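Side-chain contacts in meso-diaminopimelate dehydrogenase (Clostridium tetani, PDB 3WGY), which probably catalyses, in its natural form, the reversible NADP-dependent oxidative deamination of meso-diaminopimelate, and is here an engineered variant binding 4-methyl-2-oxovalerate: residues P125-L130 and M267-N272; L130-G135 and G251-S256; I116-T121 and V285-A290; T121-G126 and T146-G151. The protein carries 6 engineered substitutions. One frame throughout, in Å; residues are numbered along the deposited sequence.

Contact 1 (P125-L130 and M267-N272); sequences PGLFSL and MEFNLN
Phe128 of the helix sets its CG anti to its own carbonyl carbon (chi1 -81°), whereas Phe269 of the strand sets its CG anti to the backbone N (chi1 178°), and the two side chains reach each other crosswise. Neither ring lies over the other: they meet rim against rim, with Phe128 CE1 3.8 Å from Phe269 CE2, each contact lying close to the plane of the partner ring. Leu271, two residues further along the strand, slides past Phe128 in the opposite direction. Its CD1 methyl comes within 3.3 Å of Phe128 CE1, a tight fit. Leu127 CB touches the same ring carbon of the other phenylalanine, Phe269 CE2, at 4.0 Å, neither squarely over the face nor at the edge. This is the helix layer of the C-terminal domain: helix 123-138 lies against the antiparallel sheet of strands 142-147, 249-258 and 264-273, here running nearly antiparallel to strand 264-273 (163°) with the axes 9.3 Å apart. The strand is also the sheet's edge within the subunit, and residues 267-272 pair in an antiparallel ladder with a strand of the second subunit. Trp123 meets Phe128 edge-to-face, and Phe279 of helix 276-296 packs on both Leu127 and Leu271. No hydrogen bond crosses between the two segments. Asn270 starts away from the helix, and its ND2 gives a hydrogen bond of 3.0 Å to Glu268 OE1, arriving from above the carboxylate plane; Arg184 forms a salt bridge to the same oxygen. In the helix, Gly126 N donates a nearly straight bond to Ser129 OG (2.9 Å).

Contact 2 (L130-G135 and G251-S256); sequences LNRLLG and GFVIRS
The apolar part of this contact rests on Val253, which pushes one methyl into the helix surface. Its CG1 stands anti to the backbone N (chi1 177°) and comes to 4.0 Å from Asn131 CB and 3.9 Å from Arg132 CG. The Arg132 chain crosses the valine at about a right angle, touching it with its aliphatic root. A second kind of contact sets side chain against bare backbone. Gly135 has no side chain, and here the strand comes closest, with Gly135 CA only 5.3 Å from Arg255 CA. Arg255 CB is 3.9 Å from Gly135 CA, and Arg255 CG is 3.3 Å from Gly135 O; the bend at chi2 (69°) keeps Arg255 CD alongside as well, 3.6 Å from Gly135 O. The firm polar partners of both guanidinium groups lie outside the two segments. Arg255 donates from NH1 to Thr144 OG1, on the neighbouring strand 142-147, and from NH2 to Leu139 O, in the turn just after the helix. Arg132 uses NE for Thr146 OG1 and NH2 for a salt bridge to Asp124, modelled too close for its geometry to be trusted. Helix and strand run almost exactly parallel here, 5° apart with axes separated by 8.2 Å. A helix packed on one face of an antiparallel sheet is the arrangement of a two-layer alpha/beta domain; here helix 123-138 lies along strand 249-258, the central one of three within this subunit.

Contact 3 (I116-T121 and V285-A290); sequences ISLIST and VAYSRA
Beside Leu118, which meets Tyr287 across this contact, Ser117 OG makes hydrogen bonds with the hydroxyls of both Thr89 and Ser110; it faces helix 99-113, while Leu118 faces the other way. The setting is the parallel sheet built mostly from the N-terminal part of the chain, with strand 301-303 added at its edge, consistent with a Rossmann-type nucleotide-binding fold; helix 276-296, far along the chain, returns to cover this part of it. Leu118 sends its CD2 methyl to the base of the tyrosine, 3.5 Å from Tyr287 CB, at a slant to the ring. Just past the strand, Thr121 approaches the same side of the ring. Its hydroxyl is anti to the backbone N (chi1 -172°), which carries OG1 over the tyrosine face near the rim, while its methyl CG2 takes the crowded position between N and carbonyl carbon. This buried oxygen has no hydrogen-bond partner in the model, and lies over the tyrosine face. Val305 packs on both Thr121 and Tyr287. The helix is irregular at this point: Ser288 N bonds Val285 O at 2.9 Å, a three-residue step, whereas Arg289 N has weak bonds to both Val285 O and Ala286 O. Of the ring carbons, Tyr287 CD2 lies nearest Thr121 OG1, at 3.3 Å, and Tyr287 CG and CE2 each follow at 3.6 Å.

Contact 4 (T121-G126 and T146-G151); sequences TGWDPG and TFWGKG
The irregular start of helix 123-138 meets the end of strand 142-147 here, Trp123 and Asp124 against Thr146 and Trp148, where the strand gives way to the loop leading toward the ligand pocket. Gly122 is at the N-cap, a cis peptide precedes Pro125, and the first turn is a wide, pi-type one. Asp124 turns CG anti to its backbone N (chi1 -162°), bringing the carboxylate to the rim of the Trp148 indole. Trp148 NE1 donates to Asp124 OD2 at 2.8 Å with an N-H...O angle of 158°, and the two planes are only 21° apart. Arg132 forms a salt bridge to the same oxygen, but sits so close that the exact place of OD2 is doubtful. The Thr146 CG2 methyl supports one face of the Trp148 indole near its rim, 3.4 Å above the plane. Trp123 CZ3 approaches Trp148 CD1 at 4.3 Å, a loose touch at the edge of the Trp148 ring. Residues 153-156, just along the chain, line the site of the bound 2-oxo acid; the Trp148 side chain is about 10 Å from that ligand, so this indole-carboxylate link between helix start and strand end probably lies beside the approach to the pocket.

Contacts 1, 2 and 4 all draw on helix 123-138 and the same antiparallel sheet, each meeting a different strand or strand end, whereas contact 3, about 17 Å from contact 1 between centres, belongs to the parallel sheet. Contacts 1 and 2 are buried, sharing Leu130, and backbone pairing, as of Phe269 with Val253, joins their strands; the first packs two phenylalanines with leucines, the second mixes aliphatic and glycine-backbone packing. Contact 3 is buried too, but sets a lone hydroxyl on a ring. Contact 4 is partly exposed, and it has the one clear hydrogen bond across its segments; Arg132 joins it to contact 2. Leu130 CD1 touches Tyr287 OH, linking contacts 1 and 2 to contact 3.

Contact 1 (P125-L130 and M267-N272)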
loop_
_atom_site.group_PDB
_atom_site.type_symbol
_atom_site.label_atom_id
_atom_site.label_comp_id
_atom_site.label_asym_id
_atom_site.label_seq_id
_atom_site.Cartn_x
_atom_site.Cartn_y
_atom_site.Cartn_z
ATOM N N PRO B 125 -1.634 -14.294 -2.557
ATOM C CA PRO B 125 -1.212 -13.166 -3.401
ATOM C C PRO B 125 -2.244 -12.040 -3.514
ATOM O O PRO B 125 -3.436 -12.232 -3.257
ATOM C CB PRO B 125 -0.941 -13.835 -4.746
ATOM C CG PRO B 125 -2.006 -14.893 -4.783
ATOM C CD PRO B 125 -1.914 -15.483 -3.385
ATOM N N GLY B 126 -1.765 -10.864 -3.909
ATOM C CA GLY B 126 -2.641 -9.719 -4.051
ATOM C C GLY B 126 -2.067 -8.498 -3.363
ATOM O O GLY B 126 -1.026 -7.978 -3.769
ATOM N N LEU B 127 -2.731 -8.043 -2.303
ATOM C CA LEU B 127 -2.261 -6.861 -1.592
ATOM C C LEU B 127 -0.856 -7.030 -1.013
ATOM O O LEU B 127 -0.043 -6.111 -1.080
ATOM C CB LEU B 127 -3.250 -6.479 -0.491
ATOM C CG LEU B 127 -4.693 -6.332 -0.988
ATOM C CD1 LEU B 127 -5.565 -5.825 0.146
ATOM C CD2 LEU B 127 -4.743 -5.367 -2.165
ATOM N N PHE B 128 -0.559 -8.194 -0.449
ATOM C CA PHE B 128 0.770 -8.390 0.109
ATOM C C PHE B 128 1.832 -8.313 -0.976
ATOM O O PHE B 128 2.911 -7.762 -0.761
ATOM C CB PHE B 128 0.848 -9.728 0.853
ATOM C CG PHE B 128 0.277 -9.679 2.245
ATOM C CD1 PHE B 128 -0.454 -8.580 2.676
ATOM C CD2 PHE B 128 0.459 -10.738 3.119
ATOM C CE1 PHE B 128 -0.996 -8.544 3.961
ATOM C CE2 PHE B 128 -0.079 -10.709 4.408
ATOM C CZ PHE B 128 -0.805 -9.615 4.828
ATOM N N SER B 129 1.509 -8.852 -2.151
ATOM C CA SER B 129 2.414 -8.845 -3.290
ATOM C C SER B 129 2.750 -7.408 -3.673
ATOM O O SER B 129 3.909 -7.068 -3.881
ATOM C CB SER B 129 1.759 -9.541 -4.493
ATOM O OG SER B 129 1.173 -10.772 -4.110
ATOM N N LEU B 130 1.722 -6.569 -3.766
ATOM C CA LEU B 130 1.910 -5.171 -4.134
ATOM C C LEU B 130 2.826 -4.470 -3.146
ATOM O O LEU B 130 3.681 -3.673 -3.538
ATOM C CB LEU B 130 0.568 -4.434 -4.166
ATOM C CG LEU B 130 -0.361 -4.705 -5.349
ATOM C CD1 LEU B 130 -1.790 -4.298 -4.994
ATOM C CD2 LEU B 130 0.162 -3.936 -6.586
ATOM N N MET B 267 8.876 0.599 6.276
ATOM C CA MET B 267 7.545 0.618 5.686
ATOM C C MET B 267 6.839 -0.656 6.137
ATOM O O MET B 267 7.445 -1.740 6.204
ATOM C CB MET B 267 7.634 0.614 4.164
ATOM C CG MET B 267 8.420 1.775 3.570
ATOM S SD MET B 267 8.874 1.426 1.845
ATOM C CE MET B 267 7.274 1.362 1.084
ATOM N N GLU B 268 5.559 -0.540 6.449
ATOM C CA GLU B 268 4.802 -1.697 6.886
ATOM C C GLU B 268 3.373 -1.670 6.375
ATOM O O GLU B 268 2.748 -0.616 6.308
ATOM C CB GLU B 268 4.798 -1.775 8.431
ATOM C CG GLU B 268 3.891 -2.864 8.987
ATOM C CD GLU B 268 3.975 -3.046 10.506
ATOM O OE1 GLU B 268 3.113 -3.763 11.052
ATOM O OE2 GLU B 268 4.889 -2.494 11.152
ATOM N N PHE B 269 2.880 -2.836 5.978
ATOM C CA PHE B 269 1.501 -2.985 5.540
ATOM C C PHE B 269 1.031 -4.213 6.302
ATOM O O PHE B 269 1.753 -5.209 6.374
ATOM C CB PHE B 269 1.402 -3.262 4.038
ATOM C CG PHE B 269 -0.011 -3.473 3.552
ATOM C CD1 PHE B 269 -0.851 -2.388 3.306
ATOM C CD2 PHE B 269 -0.508 -4.755 3.366
ATOM C CE1 PHE B 269 -2.173 -2.586 2.877
ATOM C CE2 PHE B 269 -1.820 -4.965 2.942
ATOM C CZ PHE B 269 -2.655 -3.875 2.695
ATOM N N ASN B 270 -0.151 -4.152 6.895
ATOM C CA ASN B 270 -0.646 -5.317 7.611
ATOM C C ASN B 270 -2.159 -5.369 7.561
ATOM O O ASN B 270 -2.816 -4.358 7.314
ATOM C CB ASN B 270 -0.130 -5.341 9.064
ATOM C CG ASN B 270 -0.711 -4.238 9.914
ATOM O OD1 ASN B 270 -1.924 -4.098 10.015
ATOM N ND2 ASN B 270 0.155 -3.459 10.545
ATOM N N LEU B 271 -2.696 -6.562 7.768
ATOM C CA LEU B 271 -4.128 -6.787 7.736
ATOM C C LEU B 271 -4.582 -7.536 8.987
ATOM O O LEU B 271 -3.892 -8.433 9.472
ATOM C CB LEU B 271 -4.499 -7.622 6.496
ATOM C CG LEU B 271 -4.191 -7.057 5.104
ATOM C CD1 LEU B 271 -4.287 -8.176 4.074
ATOM C CD2 LEU B 271 -5.156 -5.924 4.759
ATOM N N ASN B 272 -5.752 -7.169 9.494
ATOM C CA ASN B 272 -6.340 -7.826 10.657
ATOM C C ASN B 272 -7.756 -8.161 10.203
ATOM O O ASN B 272 -8.644 -7.307 10.227
ATOM C CB ASN B 272 -6.366 -6.874 11.850
ATOM C CG ASN B 272 -6.863 -7.545 13.123
ATOM O OD1 ASN B 272 -7.397 -8.658 13.094
ATOM N ND2 ASN B 272 -6.696 -6.863 14.246
#

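Contact 2 (L130-G135 and G251-S256)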
loop_
_atom_site.group_PDB
_atom_site.type_symbol
_atom_site.label_atom_id
_atom_site.label_comp_id
_atom_site.label_asym_id
_atom_site.label_seq_id
_atom_site.Cartn_x
_atom_site.Cartn_y
_atom_site.Cartn_z
ATOM N N LEU B 130 1.722 -6.569 -3.766
ATOM C CA LEU B 130 1.910 -5.171 -4.134
ATOM C C LEU B 130 2.826 -4.470 -3.146
ATOM O O LEU B 130 3.681 -3.673 -3.538
ATOM C CB LEU B 130 0.568 -4.434 -4.166
ATOM C CG LEU B 130 -0.361 -4.705 -5.349
ATOM C CD1 LEU B 130 -1.790 -4.298 -4.994
ATOM C CD2 LEU B 130 0.162 -3.936 -6.586
ATOM N N ASN B 131 2.643 -4.762 -1.861
ATOM C CA ASN B 131 3.456 -4.119 -0.853
ATOM C C ASN B 131 4.881 -4.622 -0.778
ATOM O O ASN B 131 5.769 -3.865 -0.386
ATOM C CB ASN B 131 2.766 -4.173 0.514
ATOM C CG ASN B 131 1.666 -3.128 0.628
ATOM O OD1 ASN B 131 0.516 -3.368 0.265
ATOM N ND2 ASN B 131 2.031 -1.951 1.093
ATOM N N ARG B 132 5.120 -5.879 -1.146
ATOM C CA ARG B 132 6.502 -6.372 -1.157
ATOM C C ARG B 132 7.178 -5.592 -2.290
ATOM O O ARG B 132 8.282 -5.075 -2.142
ATOM C CB ARG B 132 6.569 -7.872 -1.479
ATOM C CG ARG B 132 5.944 -8.797 -0.450
ATOM C CD ARG B 132 6.059 -10.260 -0.902
ATOM N NE ARG B 132 5.131 -11.113 -0.171
ATOM C CZ ARG B 132 4.031 -11.651 -0.688
ATOM N NH1 ARG B 132 3.696 -11.448 -1.954
ATOM N NH2 ARG B 132 3.251 -12.381 0.078
ATOM N N LEU B 133 6.484 -5.501 -3.420
ATOM C CA LEU B 133 6.991 -4.793 -4.587
ATOM C C LEU B 133 7.299 -3.336 -4.270
ATOM O O LEU B 133 8.401 -2.845 -4.533
ATOM C CB LEU B 133 5.974 -4.864 -5.731
ATOM C CG LEU B 133 6.367 -4.094 -6.996
ATOM C CD1 LEU B 133 7.782 -4.489 -7.435
ATOM C CD2 LEU B 133 5.344 -4.370 -8.100
ATOM N N LEU B 134 6.315 -2.648 -3.703
ATOM C CA LEU B 134 6.480 -1.250 -3.332
ATOM C C LEU B 134 7.698 -1.093 -2.429
ATOM O O LEU B 134 8.534 -0.217 -2.635
ATOM C CB LEU B 134 5.235 -0.755 -2.581
ATOM C CG LEU B 134 5.217 0.732 -2.248
ATOM C CD1 LEU B 134 5.246 1.513 -3.560
ATOM C CD2 LEU B 134 3.956 1.066 -1.408
ATOM N N GLY B 135 7.794 -1.959 -1.425
ATOM C CA GLY B 135 8.895 -1.882 -0.489
ATOM C C GLY B 135 10.272 -1.985 -1.118
ATOM O O GLY B 135 11.148 -1.156 -0.851
ATOM N N GLY B 251 -1.744 -10.689 8.475
ATOM C CA GLY B 251 -0.345 -10.825 8.147
ATOM C C GLY B 251 0.307 -9.469 8.142
ATOM O O GLY B 251 -0.366 -8.450 8.338
ATOM N N PHE B 252 1.617 -9.472 7.916
ATOM C CA PHE B 252 2.429 -8.273 7.877
ATOM C C PHE B 252 3.439 -8.331 6.733
ATOM O O PHE B 252 3.984 -9.394 6.429
ATOM C CB PHE B 252 3.221 -8.113 9.181
ATOM C CG PHE B 252 2.376 -8.119 10.414
ATOM C CD1 PHE B 252 1.869 -9.309 10.924
ATOM C CD2 PHE B 252 2.061 -6.931 11.055
ATOM C CE1 PHE B 252 1.055 -9.310 12.059
ATOM C CE2 PHE B 252 1.250 -6.920 12.187
ATOM C CZ PHE B 252 0.746 -8.112 12.690
ATOM N N VAL B 253 3.659 -7.185 6.093
ATOM C CA VAL B 253 4.659 -7.061 5.043
ATOM C C VAL B 253 5.501 -5.861 5.458
ATOM O O VAL B 253 5.037 -4.720 5.418
ATOM C CB VAL B 253 4.048 -6.809 3.656
ATOM C CG1 VAL B 253 5.165 -6.627 2.639
ATOM C CG2 VAL B 253 3.168 -7.986 3.256
ATOM N N ILE B 254 6.741 -6.123 5.854
ATOM C CA ILE B 254 7.626 -5.071 6.321
ATOM C C ILE B 254 8.913 -4.885 5.524
ATOM O O ILE B 254 9.647 -5.842 5.288
ATOM C CB ILE B 254 8.007 -5.333 7.782
ATOM C CG1 ILE B 254 6.742 -5.366 8.646
ATOM C CG2 ILE B 254 8.997 -4.295 8.255
ATOM C CD1 ILE B 254 6.984 -5.865 10.045
ATOM N N ARG B 255 9.193 -3.653 5.116
ATOM C CA ARG B 255 10.424 -3.389 4.383
ATOM C C ARG B 255 11.298 -2.569 5.298
ATOM O O ARG B 255 10.951 -1.441 5.679
ATOM C CB ARG B 255 10.167 -2.623 3.078
ATOM C CG ARG B 255 11.432 -2.346 2.242
ATOM C CD ARG B 255 12.025 -3.623 1.620
ATOM N NE ARG B 255 13.202 -3.346 0.789
ATOM C CZ ARG B 255 13.951 -4.282 0.209
ATOM N NH1 ARG B 255 13.654 -5.566 0.364
ATOM N NH2 ARG B 255 14.999 -3.932 -0.534
ATOM N N SER B 256 12.418 -3.164 5.679
ATOM C CA SER B 256 13.371 -2.503 6.541
ATOM C C SER B 256 14.540 -2.132 5.652
ATOM O O SER B 256 15.290 -2.998 5.201
ATOM C CB SER B 256 13.850 -3.445 7.648
ATOM O OG SER B 256 14.819 -2.796 8.454
#

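Contact 3 (I116-T121 and V285-A290)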
loop_
_atom_site.group_PDB
_atom_site.type_symbol
_atom_site.label_atom_id
_atom_site.label_comp_id
_atom_site.label_asym_id
_atom_site.label_seq_id
_atom_site.Cartn_x
_atom_site.Cartn_y
_atom_site.Cartn_z
ATOM N N ILE B 116 -9.610 -10.426 -21.202
ATOM C CA ILE B 116 -8.549 -10.123 -20.254
ATOM C C ILE B 116 -8.795 -10.940 -19.000
ATOM O O ILE B 116 -9.933 -11.099 -18.573
ATOM C CB ILE B 116 -8.504 -8.615 -19.904
ATOM C CG1 ILE B 116 -7.552 -8.376 -18.727
ATOM C CG2 ILE B 116 -9.898 -8.112 -19.576
ATOM C CD1 ILE B 116 -7.317 -6.913 -18.423
ATOM N N SER B 117 -7.723 -11.470 -18.420
ATOM C CA SER B 117 -7.837 -12.283 -17.215
ATOM C C SER B 117 -6.899 -11.830 -16.111
ATOM O O SER B 117 -5.693 -11.730 -16.314
ATOM C CB SER B 117 -7.541 -13.753 -17.525
ATOM O OG SER B 117 -8.539 -14.309 -18.357
ATOM N N LEU B 118 -7.460 -11.558 -14.942
ATOM C CA LEU B 118 -6.658 -11.151 -13.796
ATOM C C LEU B 118 -6.408 -12.385 -12.934
ATOM O O LEU B 118 -7.346 -13.016 -12.455
ATOM C CB LEU B 118 -7.391 -10.089 -12.973
ATOM C CG LEU B 118 -6.762 -9.809 -11.605
ATOM C CD1 LEU B 118 -5.323 -9.345 -11.801
ATOM C CD2 LEU B 118 -7.586 -8.751 -10.860
ATOM N N ILE B 119 -5.145 -12.738 -12.751
ATOM C CA ILE B 119 -4.816 -13.898 -11.934
ATOM C C ILE B 119 -4.138 -13.503 -10.624
ATOM O O ILE B 119 -3.547 -12.427 -10.512
ATOM C CB ILE B 119 -3.857 -14.858 -12.662
ATOM C CG1 ILE B 119 -2.454 -14.256 -12.693
ATOM C CG2 ILE B 119 -4.343 -15.104 -14.097
ATOM C CD1 ILE B 119 -1.368 -15.254 -13.000
ATOM N N SER B 120 -4.254 -14.385 -9.637
ATOM C CA SER B 120 -3.628 -14.220 -8.337
ATOM C C SER B 120 -3.890 -12.944 -7.538
ATOM O O SER B 120 -2.951 -12.321 -7.031
ATOM C CB SER B 120 -2.117 -14.415 -8.487
ATOM O OG SER B 120 -1.815 -15.683 -9.055
ATOM N N THR B 121 -5.150 -12.547 -7.417
ATOM C CA THR B 121 -5.463 -11.371 -6.614
ATOM C C THR B 121 -6.020 -11.871 -5.272
ATOM O O THR B 121 -6.312 -13.060 -5.121
ATOM C CB THR B 121 -6.470 -10.430 -7.328
ATOM O OG1 THR B 121 -6.586 -9.208 -6.584
ATOM C CG2 THR B 121 -7.824 -11.076 -7.452
ATOM N N VAL B 285 -13.939 -8.380 -5.739
ATOM C CA VAL B 285 -14.924 -7.466 -6.299
ATOM C C VAL B 285 -14.303 -6.154 -6.771
ATOM O O VAL B 285 -14.587 -5.706 -7.882
ATOM C CB VAL B 285 -16.034 -7.155 -5.288
ATOM C CG1 VAL B 285 -16.975 -6.089 -5.855
ATOM C CG2 VAL B 285 -16.807 -8.432 -4.974
ATOM N N ALA B 286 -13.461 -5.539 -5.941
ATOM C CA ALA B 286 -12.831 -4.278 -6.320
ATOM C C ALA B 286 -12.035 -4.432 -7.612
ATOM O O ALA B 286 -12.094 -3.571 -8.504
ATOM C CB ALA B 286 -11.929 -3.784 -5.212
ATOM N N TYR B 287 -11.286 -5.526 -7.710
ATOM C CA TYR B 287 -10.493 -5.781 -8.903
ATOM C C TYR B 287 -11.366 -6.082 -10.122
ATOM O O TYR B 287 -10.914 -5.952 -11.258
ATOM C CB TYR B 287 -9.489 -6.903 -8.644
ATOM C CG TYR B 287 -8.180 -6.354 -8.114
ATOM C CD1 TYR B 287 -7.218 -5.838 -8.985
ATOM C CD2 TYR B 287 -7.952 -6.242 -6.743
ATOM C CE1 TYR B 287 -6.066 -5.211 -8.507
ATOM C CE2 TYR B 287 -6.799 -5.617 -6.250
ATOM C CZ TYR B 287 -5.867 -5.098 -7.140
ATOM O OH TYR B 287 -4.764 -4.420 -6.668
ATOM N N SER B 288 -12.621 -6.460 -9.887
ATOM C CA SER B 288 -13.539 -6.719 -10.992
ATOM C C SER B 288 -13.827 -5.395 -11.674
ATOM O O SER B 288 -13.964 -5.333 -12.894
ATOM C CB SER B 288 -14.852 -7.323 -10.494
ATOM O OG SER B 288 -14.694 -8.711 -10.284
ATOM N N ARG B 289 -13.918 -4.335 -10.876
ATOM C CA ARG B 289 -14.177 -3.010 -11.417
ATOM C C ARG B 289 -13.021 -2.619 -12.327
ATOM O O ARG B 289 -13.231 -2.045 -13.393
ATOM C CB ARG B 289 -14.318 -1.973 -10.296
ATOM C CG ARG B 289 -14.571 -0.560 -10.826
ATOM C CD ARG B 289 -14.840 0.454 -9.725
ATOM N NE ARG B 289 -16.025 0.134 -8.929
ATOM C CZ ARG B 289 -16.000 -0.471 -7.750
ATOM N NH1 ARG B 289 -14.843 -0.833 -7.203
ATOM N NH2 ARG B 289 -17.137 -0.720 -7.118
ATOM N N ALA B 290 -11.800 -2.939 -11.901
ATOM C CA ALA B 290 -10.605 -2.614 -12.673
ATOM C C ALA B 290 -10.521 -3.395 -13.977
ATOM O O ALA B 290 -10.135 -2.846 -15.009
ATOM C CB ALA B 290 -9.361 -2.877 -11.844
#

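Contact 4 (T121-G126 and T146-G151)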
loop_
_atom_site.group_PDB
_atom_site.type_symbol
_atom_site.label_atom_id
_atom_site.label_comp_id
_atom_site.label_asym_id
_atom_site.label_seq_id
_atom_site.Cartn_x
_atom_site.Cartn_y
_atom_site.Cartn_z
ATOM N N THR B 121 -5.150 -12.547 -7.417
ATOM C CA THR B 121 -5.463 -11.371 -6.614
ATOM C C THR B 121 -6.020 -11.871 -5.272
ATOM O O THR B 121 -6.312 -13.060 -5.121
ATOM C CB THR B 121 -6.470 -10.430 -7.328
ATOM O OG1 THR B 121 -6.586 -9.208 -6.584
ATOM C CG2 THR B 121 -7.824 -11.076 -7.452
ATOM N N GLY B 122 -6.149 -10.967 -4.306
ATOM C CA GLY B 122 -6.626 -11.325 -2.977
ATOM C C GLY B 122 -5.685 -10.615 -2.017
ATOM O O GLY B 122 -5.129 -9.576 -2.397
ATOM N N TRP B 123 -5.488 -11.121 -0.797
ATOM C CA TRP B 123 -4.556 -10.428 0.087
ATOM C C TRP B 123 -3.139 -10.977 -0.064
ATOM O O TRP B 123 -2.176 -10.226 0.033
ATOM C CB TRP B 123 -5.025 -10.398 1.563
ATOM C CG TRP B 123 -5.390 -11.687 2.262
ATOM C CD1 TRP B 123 -6.533 -12.421 2.099
ATOM C CD2 TRP B 123 -4.660 -12.318 3.331
ATOM N NE1 TRP B 123 -6.563 -13.459 3.005
ATOM C CE2 TRP B 123 -5.427 -13.421 3.771
ATOM C CE3 TRP B 123 -3.434 -12.055 3.958
ATOM C CZ2 TRP B 123 -5.010 -14.262 4.811
ATOM C CZ3 TRP B 123 -3.021 -12.893 4.996
ATOM C CH2 TRP B 123 -3.808 -13.981 5.410
ATOM N N ASP B 124 -3.010 -12.280 -0.308
ATOM C CA ASP B 124 -1.697 -12.875 -0.577
ATOM C C ASP B 124 -1.874 -14.228 -1.239
ATOM O O ASP B 124 -2.207 -15.215 -0.581
ATOM C CB ASP B 124 -0.840 -13.036 0.680
ATOM C CG ASP B 124 0.643 -13.244 0.346
ATOM O OD1 ASP B 124 0.977 -13.318 -0.862
ATOM O OD2 ASP B 124 1.476 -13.328 1.278
ATOM N N PRO B 125 -1.634 -14.294 -2.557
ATOM C CA PRO B 125 -1.212 -13.166 -3.401
ATOM C C PRO B 125 -2.244 -12.040 -3.514
ATOM O O PRO B 125 -3.436 -12.232 -3.257
ATOM C CB PRO B 125 -0.941 -13.835 -4.746
ATOM C CG PRO B 125 -2.006 -14.893 -4.783
ATOM C CD PRO B 125 -1.914 -15.483 -3.385
ATOM N N GLY B 126 -1.765 -10.864 -3.909
ATOM C CA GLY B 126 -2.641 -9.719 -4.051
ATOM C C GLY B 126 -2.067 -8.498 -3.363
ATOM O O GLY B 126 -1.026 -7.978 -3.769
ATOM N N THR B 146 7.733 -10.868 5.353
ATOM C CA THR B 146 6.303 -11.120 5.324
ATOM C C THR B 146 5.972 -12.130 6.421
ATOM O O THR B 146 6.637 -13.160 6.556
ATOM C CB THR B 146 5.817 -11.695 3.975
ATOM O OG1 THR B 146 6.189 -10.817 2.907
ATOM C CG2 THR B 146 4.305 -11.822 3.978
ATOM N N PHE B 147 4.957 -11.814 7.215
ATOM C CA PHE B 147 4.507 -12.696 8.294
ATOM C C PHE B 147 3.032 -12.980 8.040
ATOM O O PHE B 147 2.300 -12.104 7.581
ATOM C CB PHE B 147 4.647 -12.017 9.658
ATOM C CG PHE B 147 6.067 -11.733 10.072
ATOM C CD1 PHE B 147 6.815 -10.765 9.428
ATOM C CD2 PHE B 147 6.636 -12.408 11.149
ATOM C CE1 PHE B 147 8.111 -10.459 9.850
ATOM C CE2 PHE B 147 7.931 -12.110 11.581
ATOM C CZ PHE B 147 8.667 -11.132 10.929
ATOM N N TRP B 148 2.557 -14.119 8.297
ATOM C CA TRP B 148 1.152 -14.416 8.096
ATOM C C TRP B 148 0.491 -14.522 9.472
ATOM O O TRP B 148 0.685 -15.495 10.201
ATOM C CB TRP B 148 1.016 -15.687 7.254
ATOM C CG TRP B 148 1.523 -15.452 5.842
ATOM C CD1 TRP B 148 0.823 -14.909 4.795
ATOM C CD2 TRP B 148 2.865 -15.646 5.363
ATOM N NE1 TRP B 148 1.646 -14.750 3.698
ATOM C CE2 TRP B 148 2.903 -15.196 4.019
ATOM C CE3 TRP B 148 4.040 -16.152 5.940
ATOM C CZ2 TRP B 148 4.069 -15.240 3.243
ATOM C CZ3 TRP B 148 5.205 -16.194 5.166
ATOM C CH2 TRP B 148 5.207 -15.739 3.830
ATOM N N GLY B 149 -0.240 -13.455 9.814
ATOM C CA GLY B 149 -0.937 -13.306 11.087
ATOM C C GLY B 149 -1.657 -14.538 11.546
ATOM O O GLY B 149 -1.715 -15.520 10.804
ATOM N N LYS B 150 -2.217 -14.504 12.755
ATOM C CA LYS B 150 -2.914 -15.683 13.265
ATOM C C LYS B 150 -3.971 -16.196 12.285
ATOM O O LYS B 150 -4.925 -15.498 11.950
ATOM C CB LYS B 150 -3.560 -15.396 14.624
ATOM C CG LYS B 150 -4.282 -16.603 15.204
ATOM C CD LYS B 150 -4.745 -16.340 16.630
ATOM C CE LYS B 150 -5.512 -17.529 17.187
ATOM N NZ LYS B 150 -5.829 -17.358 18.635
ATOM N N GLY B 151 -3.740 -17.424 11.713
ATOM C CA GLY B 151 -4.769 -18.069 10.935
ATOM C C GLY B 151 -4.520 -19.557 10.912
ATOM O O GLY B 151 -3.450 -20.024 11.312
#